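Local structure of A197 (Sulfolobus turreted icosahedral virus, 2C0N) at residues D55-D61 with L118-K124; C86-K92 with L168-I174; S98-W104 with V113-G117; P134-A138 with G149-F154. The protein probably acts as a viral glycosyltransferase of the GT-A fold, moving a sugar from an activated donor to an acceptor. The contacts are given in a common frame with arbitrary orientation. Numbering follows the deposited sequence.

Contact 1 (D55-D61 with L118-K124); sequences DTLAFLD and LGFTFIK
A classic beta bulge interrupts this antiparallel pair: Phe120 and Thr121 both lie opposite Phe59. Strands 56-60 and 120-124 are neighbours in the central mixed sheet of the GT-A fold, their axes 4.6 Å apart at 162°. Leu57 and Ile123 form a hydrogen-bonded pair (Leu57 N to Ile123 O 2.9 Å, Ile123 N to Leu57 O 2.8 Å), as do Phe59 and Thr121 (Phe59 N to Thr121 O 2.8 Å, Thr121 N to Phe59 O 3.0 Å). Beyond the bulge Asp61 N donates a hydrogen bond to Gly119 O (3.1 Å), while Leu118 turns with positive phi (65°). One face carries Thr56, Ala58, Leu60, Phe120 and Phe122; Ala58 CB lies 3.8 Å from Phe122 CD2, and Phe122 (chi1 m) packs on helix 71-80. The other face holds Leu57, Phe59 and Ile123. Phe59 (chi1 m), with most surface covered, brings CD2 to 4.2 Å from Ile123 CD1 and makes a cation-pi contact with Arg41 of helix 37-50. Asp61, also salt-bridged to Arg41, begins an Asp-x-Asp sequence at the strand's end, consistent with the DXD motif of GT-A enzymes. A water donates to Asp61 OD1 (2.7 Å) and Leu118 O (2.8 Å).

Contact 2 (C86-K92 with L168-I174); sequences CGYYYLK and LKAYHFI
Two backbone hydrogen bonds join Tyr88 to its neighbours in the strand 162-173: Tyr88 N gives to Leu168 O (2.8 Å) and Tyr88 O accepts from Ala170 N (2.9 Å), flanking a parallel bridge of Tyr88 with Lys169 (CA-CA 4.8 Å). The axes of 86-88 and 168-173 lie at 50°, and beyond Tyr88 a water takes over, accepting from Tyr90 N (2.9 Å) and donating to Ala170 O (2.7 Å). This parallel pair lies inside the mixed sheet of the GT-A fold; on its other edge Gly87 bonds to Phe120 of strand 120-124. Ser98 OG serves both Gly87 O and Tyr89 N, and Tyr88 OH bonds to Phe109 O. His172 (chi1 t) is covered on both faces, and its ND1 makes a weak hydrogen bond with Asp63 O. The edge of Tyr89 (chi1 p) meets one face in a T-shaped stack, centroids of the Tyr89 and His172 rings 4.6 Å apart and planes at 64°; Lys92 CE sits over the opposite one, 3.9 Å from the His172 centroid. Lys92 NZ donates to Phe173 O (2.8 Å) and forms a salt bridge with Asp63. Tyr90 O finds no hydrogen-bond partner: at 2.9 Å it meets the ring carbon His172 CD2.

Contact 3 (S98-W104 with V113-G117); sequences SVYRKDW and VNGCG
Tyr100, Val113 and Asn114 have the most surface covered where the short antiparallel strands 99-100 and 115-116 pair beside the main sheet, forming the small second sheet of this GT-A domain. Opposite Tyr100 stand both Asn114 and Gly115, a classic beta bulge. Tyr100 O therefore accepts twice, from Asn114 N (3.0 Å) and Gly115 N (3.3 Å), while Tyr100 N gives to Gly115 O (2.9 Å). Val99 and Cys116 form the adjoining non-hydrogen-bonded pair (CA-CA 4.1 Å), followed by Gly117 N to Ser98 O at 3.2 Å. With chi1 p (63°), the Tyr100 ring folds over the partner strand: Gly115 CA lies 3.9 Å from the Tyr100 ring centroid, a CH-pi contact, and a CB on Gly115 would clash with Tyr100 OH. The ring also packs on Val152 and Phe155 of helix 150-158. Val113 (chi1 m), directed sideways, has CG1 4.3 Å from Val99 CG2 and 4.1 Å from Arg101 CG; it touches Thr162 and Ala164 of strand 162-173. Arg101 forms a salt bridge with Glu105. Asn114 (chi1 m) points toward the opposing segment, where its ND2 donates to Arg101 O at 3.1 Å.

Contact 4 (P134-A138 with G149-F154); sequences PAFLA and GEDVYF
Segment 134-138 has no regular structure: it enters through a cis peptide bond before Pro134 and, after Ala135 (phi/psi -103/-24°), runs extended from Phe136 onward. Segment 149-154 is the N-terminal end of helix 150-158, with Gly149 as N-cap; Tyr153 N bonds to Gly149 O (3.2 Å) and Phe154 N to Glu150 O (2.9 Å). No hydrogen bond crosses between the segments: an irregular loop packs against the start of a helix at the edge of the GT-A domain. The nearest CA atoms are those of Ala138 and Glu150 (4.5 Å), and Glu150 CA makes a CA-H...O contact with Leu137 O at 3.2 Å, whereas Glu150 N is buried without a partner. Tyr153 (chi1 t) offers a ring face to Leu137 (chi1 t), whose CB stands 3.8 Å from the Tyr153 ring centroid and nearly on its normal. Phe154 (chi1 t) lies alongside Phe136 (chi1 m): planes at 16°, centroids of the Phe136 and Phe154 rings 5.0 Å apart, slid so far that they barely overlap, with Phe136 CE2 3.4 Å from Phe154 CD2. Glu150 CB meets Phe136 CB at 4.0 Å. Residues 139-147 between the segments are unmodelled, consistent with a mobile loop. Helix 37-50 meets both segments: Glu42 accepts from the Ala135 and Phe136 amides, and Arg41 forms a salt bridge with Glu150, while the Phe136 ring reaches Phe59 of strand 56-60 and Leu118, just before strand 120-124.

Contacts 1 and 2, centres 13 Å apart, share the central mixed sheet, where strands 120-124 and 84-88 are neighbours joined by Phe120 O to Gly87 N (2.8 Å). Along the chain their segments alternate: 86-92 falls between the two halves of contact 1, and 168-174 comes last. Contact 3 lies wholly between 86-92 and 118-124; its small sheet joins contact 2 through Tyr89 O to Ser98 N (2.9 Å). Contact 4 follows contact 1, its centre about 14 Å from those of contacts 1 and 3, and touches both at Asp151, contact 1 also through Phe136. Contacts 2 and 4 do not touch. The sheet, side sheet and helix together form one compact domain, as expected of a GT-A glycosyltransferase.

Contact 1 (D55-D61 with L118-K124)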
# COMPACT_ATOMS: atom_id res chain seq x y z
N ASP A 55 15.15 -4.27 -17.32
CA ASP A 55 15.95 -5.41 -17.79
C ASP A 55 15.41 -6.70 -17.22
O ASP A 55 15.66 -7.77 -17.75
CB ASP A 55 17.39 -5.31 -17.28
CG ASP A 55 18.09 -4.04 -17.69
OD1 ASP A 55 18.04 -3.69 -18.87
OD2 ASP A 55 18.69 -3.40 -16.80
N THR A 56 14.77 -6.58 -16.06
CA THR A 56 14.37 -7.72 -15.27
C THR A 56 12.94 -7.53 -14.79
O THR A 56 12.58 -6.48 -14.28
CB THR A 56 15.35 -7.92 -14.08
OG1 THR A 56 16.67 -8.14 -14.61
CG2 THR A 56 14.96 -9.11 -13.24
N LEU A 57 12.13 -8.56 -14.99
CA LEU A 57 10.78 -8.61 -14.45
C LEU A 57 10.88 -9.42 -13.18
O LEU A 57 11.24 -10.60 -13.23
CB LEU A 57 9.85 -9.31 -15.44
CG LEU A 57 8.33 -9.13 -15.25
CD1 LEU A 57 7.58 -9.70 -16.42
CD2 LEU A 57 7.87 -9.82 -14.02
N ALA A 58 10.56 -8.79 -12.05
CA ALA A 58 10.51 -9.49 -10.77
C ALA A 58 9.06 -9.68 -10.40
O ALA A 58 8.32 -8.69 -10.31
CB ALA A 58 11.21 -8.69 -9.71
N PHE A 59 8.62 -10.94 -10.24
CA PHE A 59 7.30 -11.22 -9.63
C PHE A 59 7.46 -11.37 -8.12
O PHE A 59 8.35 -12.11 -7.66
CB PHE A 59 6.74 -12.53 -10.17
CG PHE A 59 6.10 -12.41 -11.50
CD1 PHE A 59 5.06 -11.53 -11.71
CD2 PHE A 59 6.49 -13.23 -12.54
CE1 PHE A 59 4.41 -11.45 -12.93
CE2 PHE A 59 5.84 -13.12 -13.78
CZ PHE A 59 4.83 -12.24 -13.96
N LEU A 60 6.61 -10.67 -7.39
CA LEU A 60 6.55 -10.70 -5.95
C LEU A 60 5.11 -10.76 -5.55
O LEU A 60 4.36 -9.84 -5.85
CB LEU A 60 7.23 -9.46 -5.35
CG LEU A 60 7.43 -9.42 -3.83
CD1 LEU A 60 8.33 -10.51 -3.38
CD2 LEU A 60 8.02 -8.07 -3.45
N ASP A 61 4.70 -11.89 -4.93
CA ASP A 61 3.33 -12.06 -4.47
C ASP A 61 3.11 -11.03 -3.38
O ASP A 61 4.05 -10.66 -2.66
CB ASP A 61 3.08 -13.46 -3.93
CG ASP A 61 2.85 -14.48 -5.03
OD1 ASP A 61 2.64 -14.12 -6.21
OD2 ASP A 61 2.87 -15.66 -4.67
N LEU A 118 6.56 -18.63 -8.58
CA LEU A 118 6.48 -17.28 -9.17
C LEU A 118 6.14 -16.17 -8.17
O LEU A 118 5.68 -15.11 -8.56
CB LEU A 118 5.50 -17.23 -10.36
CG LEU A 118 5.91 -18.15 -11.51
CD1 LEU A 118 4.80 -18.22 -12.58
CD2 LEU A 118 7.17 -17.65 -12.10
N GLY A 119 6.38 -16.40 -6.88
CA GLY A 119 6.12 -15.42 -5.87
C GLY A 119 7.30 -14.59 -5.42
O GLY A 119 7.13 -13.72 -4.60
N PHE A 120 8.49 -14.91 -5.90
CA PHE A 120 9.71 -14.21 -5.50
C PHE A 120 10.76 -14.57 -6.51
O PHE A 120 11.66 -15.40 -6.27
CB PHE A 120 10.13 -14.65 -4.09
CG PHE A 120 11.28 -13.86 -3.50
CD1 PHE A 120 11.69 -12.65 -4.01
CD2 PHE A 120 11.92 -14.35 -2.38
CE1 PHE A 120 12.74 -11.95 -3.43
CE2 PHE A 120 12.97 -13.66 -1.80
CZ PHE A 120 13.36 -12.44 -2.33
N THR A 121 10.64 -13.98 -7.69
CA THR A 121 11.23 -14.59 -8.86
C THR A 121 11.64 -13.50 -9.84
O THR A 121 10.84 -12.65 -10.18
CB THR A 121 10.22 -15.49 -9.55
OG1 THR A 121 9.58 -16.35 -8.60
CG2 THR A 121 10.85 -16.32 -10.63
N PHE A 122 12.89 -13.55 -10.31
CA PHE A 122 13.44 -12.57 -11.20
C PHE A 122 13.64 -13.22 -12.56
O PHE A 122 14.23 -14.28 -12.64
CB PHE A 122 14.80 -12.10 -10.66
CG PHE A 122 14.71 -11.43 -9.30
CD1 PHE A 122 14.62 -12.20 -8.15
CD2 PHE A 122 14.69 -10.06 -9.19
CE1 PHE A 122 14.52 -11.61 -6.90
CE2 PHE A 122 14.57 -9.46 -7.96
CZ PHE A 122 14.49 -10.25 -6.80
N ILE A 123 13.13 -12.58 -13.61
CA ILE A 123 13.20 -13.16 -14.95
C ILE A 123 13.81 -12.15 -15.91
O ILE A 123 13.36 -11.03 -16.03
CB ILE A 123 11.82 -13.59 -15.47
CG1 ILE A 123 11.03 -14.34 -14.38
CG2 ILE A 123 11.99 -14.36 -16.74
CD1 ILE A 123 9.62 -14.74 -14.81
N LYS A 124 14.83 -12.57 -16.64
CA LYS A 124 15.49 -11.61 -17.52
C LYS A 124 14.76 -11.37 -18.85
O LYS A 124 14.15 -12.28 -19.45
CB LYS A 124 16.96 -11.99 -17.76
CG LYS A 124 17.26 -13.13 -18.66
CD LYS A 124 18.77 -13.32 -18.73
CE LYS A 124 19.21 -14.46 -19.60
NZ LYS A 124 20.68 -14.81 -19.44
O HOH W 1 4.18 -12.85 -8.10

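Contact 2 (C86-K92 with L168-I174)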
# COMPACT_ATOMS: atom_id res chain seq x y z
N CYS A 86 15.44 -17.53 -8.50
CA CYS A 86 14.34 -17.79 -7.53
C CYS A 86 14.79 -17.47 -6.12
O CYS A 86 15.90 -17.79 -5.75
CB CYS A 86 13.98 -19.25 -7.53
SG CYS A 86 13.53 -19.85 -9.15
N GLY A 87 13.90 -16.83 -5.36
CA GLY A 87 14.09 -16.64 -3.94
C GLY A 87 13.26 -17.59 -3.07
O GLY A 87 12.29 -18.26 -3.52
N TYR A 88 13.62 -17.61 -1.81
CA TYR A 88 13.02 -18.53 -0.87
C TYR A 88 12.07 -17.92 0.09
O TYR A 88 12.39 -16.94 0.74
CB TYR A 88 14.12 -19.18 -0.03
CG TYR A 88 14.86 -20.29 -0.72
CD1 TYR A 88 14.40 -21.62 -0.66
CD2 TYR A 88 16.00 -20.02 -1.42
CE1 TYR A 88 15.06 -22.64 -1.28
CE2 TYR A 88 16.71 -21.05 -2.04
CZ TYR A 88 16.23 -22.35 -1.98
OH TYR A 88 16.92 -23.37 -2.57
N TYR A 89 10.91 -18.54 0.19
CA TYR A 89 9.99 -18.38 1.30
C TYR A 89 9.30 -19.73 1.55
O TYR A 89 9.25 -20.61 0.68
CB TYR A 89 9.00 -17.27 1.02
CG TYR A 89 8.17 -17.48 -0.22
CD1 TYR A 89 8.60 -17.00 -1.45
CD2 TYR A 89 6.95 -18.12 -0.16
CE1 TYR A 89 7.85 -17.21 -2.59
CE2 TYR A 89 6.18 -18.33 -1.32
CZ TYR A 89 6.66 -17.85 -2.52
OH TYR A 89 5.96 -18.02 -3.68
N TYR A 90 8.82 -19.92 2.78
CA TYR A 90 8.11 -21.13 3.15
C TYR A 90 6.66 -21.04 2.73
O TYR A 90 5.97 -20.06 3.03
CB TYR A 90 8.18 -21.39 4.67
CG TYR A 90 8.15 -22.87 4.93
CD1 TYR A 90 9.31 -23.60 4.82
CD2 TYR A 90 6.94 -23.55 5.22
CE1 TYR A 90 9.33 -24.97 5.00
CE2 TYR A 90 6.96 -24.97 5.40
CZ TYR A 90 8.17 -25.64 5.30
OH TYR A 90 8.28 -27.01 5.48
N LEU A 91 6.19 -22.09 2.07
CA LEU A 91 4.84 -22.11 1.53
C LEU A 91 3.78 -22.18 2.63
O LEU A 91 3.94 -22.90 3.64
CB LEU A 91 4.68 -23.28 0.54
CG LEU A 91 5.58 -23.29 -0.72
CD1 LEU A 91 5.49 -24.58 -1.49
CD2 LEU A 91 5.24 -22.13 -1.65
N LYS A 92 2.67 -21.46 2.40
CA LYS A 92 1.51 -21.47 3.30
C LYS A 92 0.70 -22.75 3.17
O LYS A 92 -0.20 -23.00 3.98
CB LYS A 92 0.61 -20.24 3.07
CG LYS A 92 1.07 -19.00 3.83
CD LYS A 92 0.13 -17.84 3.79
CE LYS A 92 -0.03 -17.21 2.48
NZ LYS A 92 -0.85 -15.98 2.59
N LEU A 168 18.44 -14.94 -1.19
CA LEU A 168 17.14 -14.33 -1.43
C LEU A 168 16.16 -14.99 -0.51
O LEU A 168 15.76 -16.13 -0.75
CB LEU A 168 16.69 -14.57 -2.86
CG LEU A 168 17.38 -13.78 -3.95
CD1 LEU A 168 16.83 -14.23 -5.32
CD2 LEU A 168 17.24 -12.29 -3.77
N LYS A 169 15.78 -14.27 0.54
CA LYS A 169 14.88 -14.80 1.56
C LYS A 169 13.78 -13.81 1.81
O LYS A 169 14.02 -12.59 1.73
CB LYS A 169 15.64 -15.08 2.87
CG LYS A 169 16.59 -16.26 2.76
CD LYS A 169 17.33 -16.56 4.06
CE LYS A 169 18.44 -17.52 3.88
NZ LYS A 169 18.88 -18.16 5.13
N ALA A 170 12.59 -14.34 2.11
CA ALA A 170 11.41 -13.52 2.37
C ALA A 170 10.52 -14.12 3.44
O ALA A 170 10.46 -15.35 3.59
CB ALA A 170 10.62 -13.38 1.06
N TYR A 171 9.74 -13.27 4.11
CA TYR A 171 8.62 -13.73 4.94
C TYR A 171 7.42 -13.99 4.05
O TYR A 171 7.22 -13.29 3.04
CB TYR A 171 8.24 -12.64 5.94
CG TYR A 171 9.38 -12.22 6.81
CD1 TYR A 171 9.95 -13.10 7.72
CD2 TYR A 171 9.94 -10.97 6.66
CE1 TYR A 171 11.01 -12.70 8.50
CE2 TYR A 171 10.99 -10.57 7.40
CZ TYR A 171 11.54 -11.42 8.32
OH TYR A 171 12.60 -10.94 9.01
N HIS A 172 6.56 -14.94 4.47
CA HIS A 172 5.34 -15.27 3.77
C HIS A 172 4.21 -14.99 4.74
O HIS A 172 3.98 -15.75 5.66
CB HIS A 172 5.36 -16.75 3.32
CG HIS A 172 4.44 -17.07 2.19
ND1 HIS A 172 3.80 -16.12 1.44
CD2 HIS A 172 4.06 -18.27 1.69
CE1 HIS A 172 3.04 -16.72 0.54
NE2 HIS A 172 3.20 -18.02 0.65
N PHE A 173 3.57 -13.86 4.56
CA PHE A 173 2.55 -13.40 5.48
C PHE A 173 1.26 -14.15 5.36
O PHE A 173 0.80 -14.47 4.25
CB PHE A 173 2.33 -11.90 5.28
CG PHE A 173 3.31 -11.09 6.01
CD1 PHE A 173 4.58 -10.85 5.48
CD2 PHE A 173 3.03 -10.65 7.28
CE1 PHE A 173 5.54 -10.14 6.21
CE2 PHE A 173 3.99 -9.96 8.03
CZ PHE A 173 5.27 -9.69 7.48
N ILE A 174 0.68 -14.46 6.52
CA ILE A 174 -0.56 -15.18 6.63
C ILE A 174 -1.71 -14.19 6.77
O ILE A 174 -2.67 -14.22 6.01
CB ILE A 174 -0.54 -16.19 7.79
CG1 ILE A 174 0.62 -17.18 7.62
CG2 ILE A 174 -1.82 -16.98 7.85
CD1 ILE A 174 1.01 -17.89 8.95
O HOH W 2 9.12 -17.57 4.50

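Contact 3 (S98-W104 with V113-G117)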
# COMPACT_ATOMS: atom_id res chain seq x y z
N SER A 98 9.50 -22.47 -1.48
CA SER A 98 8.99 -22.01 -2.78
C SER A 98 9.77 -22.42 -4.02
O SER A 98 9.52 -21.86 -5.08
CB SER A 98 8.97 -20.50 -2.76
OG SER A 98 10.28 -20.02 -2.42
N VAL A 99 10.74 -23.33 -3.92
CA VAL A 99 11.48 -23.76 -5.10
C VAL A 99 11.42 -25.26 -5.14
O VAL A 99 11.27 -25.90 -4.10
CB VAL A 99 12.97 -23.30 -5.08
CG1 VAL A 99 13.07 -21.80 -4.82
CG2 VAL A 99 13.74 -24.05 -4.06
N TYR A 100 11.50 -25.82 -6.33
CA TYR A 100 11.45 -27.29 -6.46
C TYR A 100 12.41 -27.87 -7.47
O TYR A 100 12.75 -27.22 -8.47
CB TYR A 100 10.04 -27.75 -6.78
CG TYR A 100 9.51 -27.25 -8.09
CD1 TYR A 100 9.78 -27.93 -9.29
CD2 TYR A 100 8.71 -26.10 -8.15
CE1 TYR A 100 9.28 -27.48 -10.49
CE2 TYR A 100 8.20 -25.65 -9.36
CZ TYR A 100 8.49 -26.34 -10.51
OH TYR A 100 7.98 -25.90 -11.73
N ARG A 101 12.86 -29.09 -7.18
CA ARG A 101 13.47 -29.95 -8.19
C ARG A 101 12.48 -31.08 -8.43
O ARG A 101 11.59 -30.93 -9.26
CB ARG A 101 14.85 -30.41 -7.75
CG ARG A 101 15.83 -29.24 -7.70
CD ARG A 101 17.17 -29.61 -7.15
NE ARG A 101 17.09 -29.92 -5.74
CZ ARG A 101 18.12 -30.30 -4.98
NH1 ARG A 101 19.34 -30.43 -5.51
NH2 ARG A 101 17.92 -30.54 -3.69
N LYS A 102 12.55 -32.16 -7.66
CA LYS A 102 11.56 -33.24 -7.82
C LYS A 102 10.28 -32.91 -7.06
O LYS A 102 9.19 -33.31 -7.46
CB LYS A 102 12.12 -34.60 -7.37
CG LYS A 102 13.17 -35.16 -8.31
CD LYS A 102 13.09 -36.69 -8.44
CE LYS A 102 14.14 -37.23 -9.41
NZ LYS A 102 13.95 -38.68 -9.76
N ASP A 103 10.44 -32.17 -5.96
CA ASP A 103 9.32 -31.68 -5.17
C ASP A 103 9.72 -30.37 -4.47
O ASP A 103 10.88 -29.95 -4.57
CB ASP A 103 8.91 -32.74 -4.15
CG ASP A 103 7.57 -32.44 -3.49
OD1 ASP A 103 6.81 -31.58 -4.00
OD2 ASP A 103 7.29 -33.09 -2.45
N TRP A 104 8.78 -29.73 -3.79
CA TRP A 104 9.08 -28.51 -3.03
C TRP A 104 10.24 -28.85 -2.12
O TRP A 104 10.26 -29.89 -1.50
CB TRP A 104 7.87 -28.00 -2.25
CG TRP A 104 6.74 -27.69 -3.13
CD1 TRP A 104 5.58 -28.41 -3.25
CD2 TRP A 104 6.66 -26.64 -4.10
NE1 TRP A 104 4.78 -27.84 -4.21
CE2 TRP A 104 5.42 -26.76 -4.74
CE3 TRP A 104 7.51 -25.58 -4.46
CZ2 TRP A 104 5.01 -25.87 -5.75
CZ3 TRP A 104 7.11 -24.69 -5.43
CH2 TRP A 104 5.87 -24.84 -6.08
N VAL A 113 17.72 -25.27 -10.01
CA VAL A 113 16.44 -25.93 -9.68
C VAL A 113 15.58 -26.05 -10.94
O VAL A 113 15.93 -25.49 -11.97
CB VAL A 113 15.67 -25.17 -8.56
CG1 VAL A 113 16.44 -25.18 -7.24
CG2 VAL A 113 15.35 -23.74 -8.97
N ASN A 114 14.45 -26.75 -10.86
CA ASN A 114 13.51 -26.86 -12.00
C ASN A 114 12.52 -25.69 -12.08
O ASN A 114 12.12 -25.25 -13.17
CB ASN A 114 12.76 -28.21 -11.97
CG ASN A 114 13.65 -29.38 -12.36
OD1 ASN A 114 14.25 -29.39 -13.44
ND2 ASN A 114 13.70 -30.39 -11.50
N GLY A 115 12.11 -25.16 -10.94
CA GLY A 115 11.25 -24.00 -10.93
C GLY A 115 10.92 -23.53 -9.53
O GLY A 115 11.53 -23.98 -8.56
N CYS A 116 9.94 -22.64 -9.45
CA CYS A 116 9.45 -22.10 -8.19
C CYS A 116 8.00 -21.64 -8.37
O CYS A 116 7.43 -21.87 -9.44
CB CYS A 116 10.36 -20.96 -7.74
SG CYS A 116 10.49 -19.61 -8.85
N GLY A 117 7.38 -21.04 -7.36
CA GLY A 117 5.95 -20.66 -7.43
C GLY A 117 5.56 -19.30 -8.04
O GLY A 117 4.37 -18.90 -8.02

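Contact 4 (P134-A138 with G149-F154)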
# COMPACT_ATOMS: atom_id res chain seq x y z
N PRO A 134 0.89 -16.25 -25.53
CA PRO A 134 0.91 -15.96 -24.09
C PRO A 134 1.62 -17.06 -23.25
O PRO A 134 1.57 -18.24 -23.62
CB PRO A 134 -0.59 -15.84 -23.73
CG PRO A 134 -1.36 -16.30 -24.95
CD PRO A 134 -0.39 -16.84 -25.95
N ALA A 135 2.24 -16.65 -22.13
CA ALA A 135 3.26 -17.42 -21.39
C ALA A 135 2.80 -18.13 -20.10
O ALA A 135 3.46 -19.06 -19.62
CB ALA A 135 4.40 -16.46 -21.02
N PHE A 136 1.73 -17.63 -19.48
CA PHE A 136 1.24 -18.18 -18.22
C PHE A 136 -0.15 -18.75 -18.40
O PHE A 136 -1.05 -18.08 -18.88
CB PHE A 136 1.21 -17.11 -17.12
CG PHE A 136 2.52 -16.49 -16.88
CD1 PHE A 136 2.85 -15.29 -17.47
CD2 PHE A 136 3.47 -17.13 -16.09
CE1 PHE A 136 4.09 -14.73 -17.25
CE2 PHE A 136 4.72 -16.58 -15.91
CZ PHE A 136 5.02 -15.38 -16.49
N LEU A 137 -0.31 -20.01 -18.02
CA LEU A 137 -1.61 -20.67 -18.15
C LEU A 137 -1.87 -21.58 -16.95
O LEU A 137 -0.98 -22.32 -16.51
CB LEU A 137 -1.66 -21.46 -19.45
CG LEU A 137 -2.98 -22.16 -19.76
CD1 LEU A 137 -4.10 -21.13 -19.86
CD2 LEU A 137 -2.86 -22.94 -21.03
N ALA A 138 -3.09 -21.52 -16.44
CA ALA A 138 -3.48 -22.31 -15.29
C ALA A 138 -4.72 -23.09 -15.68
O ALA A 138 -4.61 -24.27 -15.91
CB ALA A 138 -3.78 -21.42 -14.12
N GLY A 149 -1.12 -24.89 -11.46
CA GLY A 149 -0.86 -23.50 -11.66
C GLY A 149 0.00 -23.12 -12.84
O GLY A 149 0.64 -23.95 -13.51
N GLU A 150 0.00 -21.81 -13.06
CA GLU A 150 0.75 -21.17 -14.11
C GLU A 150 2.25 -21.22 -13.83
O GLU A 150 3.04 -21.01 -14.74
CB GLU A 150 0.27 -19.73 -14.29
CG GLU A 150 0.71 -18.74 -13.21
CD GLU A 150 -0.08 -18.81 -11.91
OE1 GLU A 150 -1.04 -19.61 -11.76
OE2 GLU A 150 0.30 -18.01 -11.03
N ASP A 151 2.59 -21.46 -12.56
CA ASP A 151 3.98 -21.63 -12.12
C ASP A 151 4.63 -22.90 -12.67
O ASP A 151 5.65 -22.82 -13.34
CB ASP A 151 4.08 -21.58 -10.60
CG ASP A 151 3.18 -22.58 -9.88
OD1 ASP A 151 2.17 -23.05 -10.44
OD2 ASP A 151 3.49 -22.85 -8.70
N VAL A 152 4.03 -24.07 -12.42
CA VAL A 152 4.54 -25.34 -12.98
C VAL A 152 4.41 -25.33 -14.49
O VAL A 152 5.32 -25.79 -15.20
CB VAL A 152 3.86 -26.58 -12.36
CG1 VAL A 152 4.32 -27.87 -13.05
CG2 VAL A 152 4.20 -26.63 -10.88
N TYR A 153 3.32 -24.78 -15.01
CA TYR A 153 3.18 -24.63 -16.46
C TYR A 153 4.34 -23.84 -17.05
O TYR A 153 4.97 -24.29 -18.01
CB TYR A 153 1.86 -23.94 -16.81
CG TYR A 153 1.74 -23.60 -18.28
CD1 TYR A 153 2.25 -22.40 -18.77
CD2 TYR A 153 1.13 -24.48 -19.19
CE1 TYR A 153 2.16 -22.06 -20.10
CE2 TYR A 153 1.03 -24.14 -20.56
CZ TYR A 153 1.55 -22.92 -20.99
OH TYR A 153 1.49 -22.53 -22.30
N PHE A 154 4.61 -22.66 -16.48
CA PHE A 154 5.64 -21.75 -16.99
C PHE A 154 6.99 -22.47 -17.12
O PHE A 154 7.63 -22.46 -18.17
CB PHE A 154 5.79 -20.56 -16.06
CG PHE A 154 6.89 -19.65 -16.44
CD1 PHE A 154 8.09 -19.67 -15.76
CD2 PHE A 154 6.74 -18.76 -17.49
CE1 PHE A 154 9.11 -18.82 -16.12
CE2 PHE A 154 7.76 -17.92 -17.87
CZ PHE A 154 8.94 -17.94 -17.19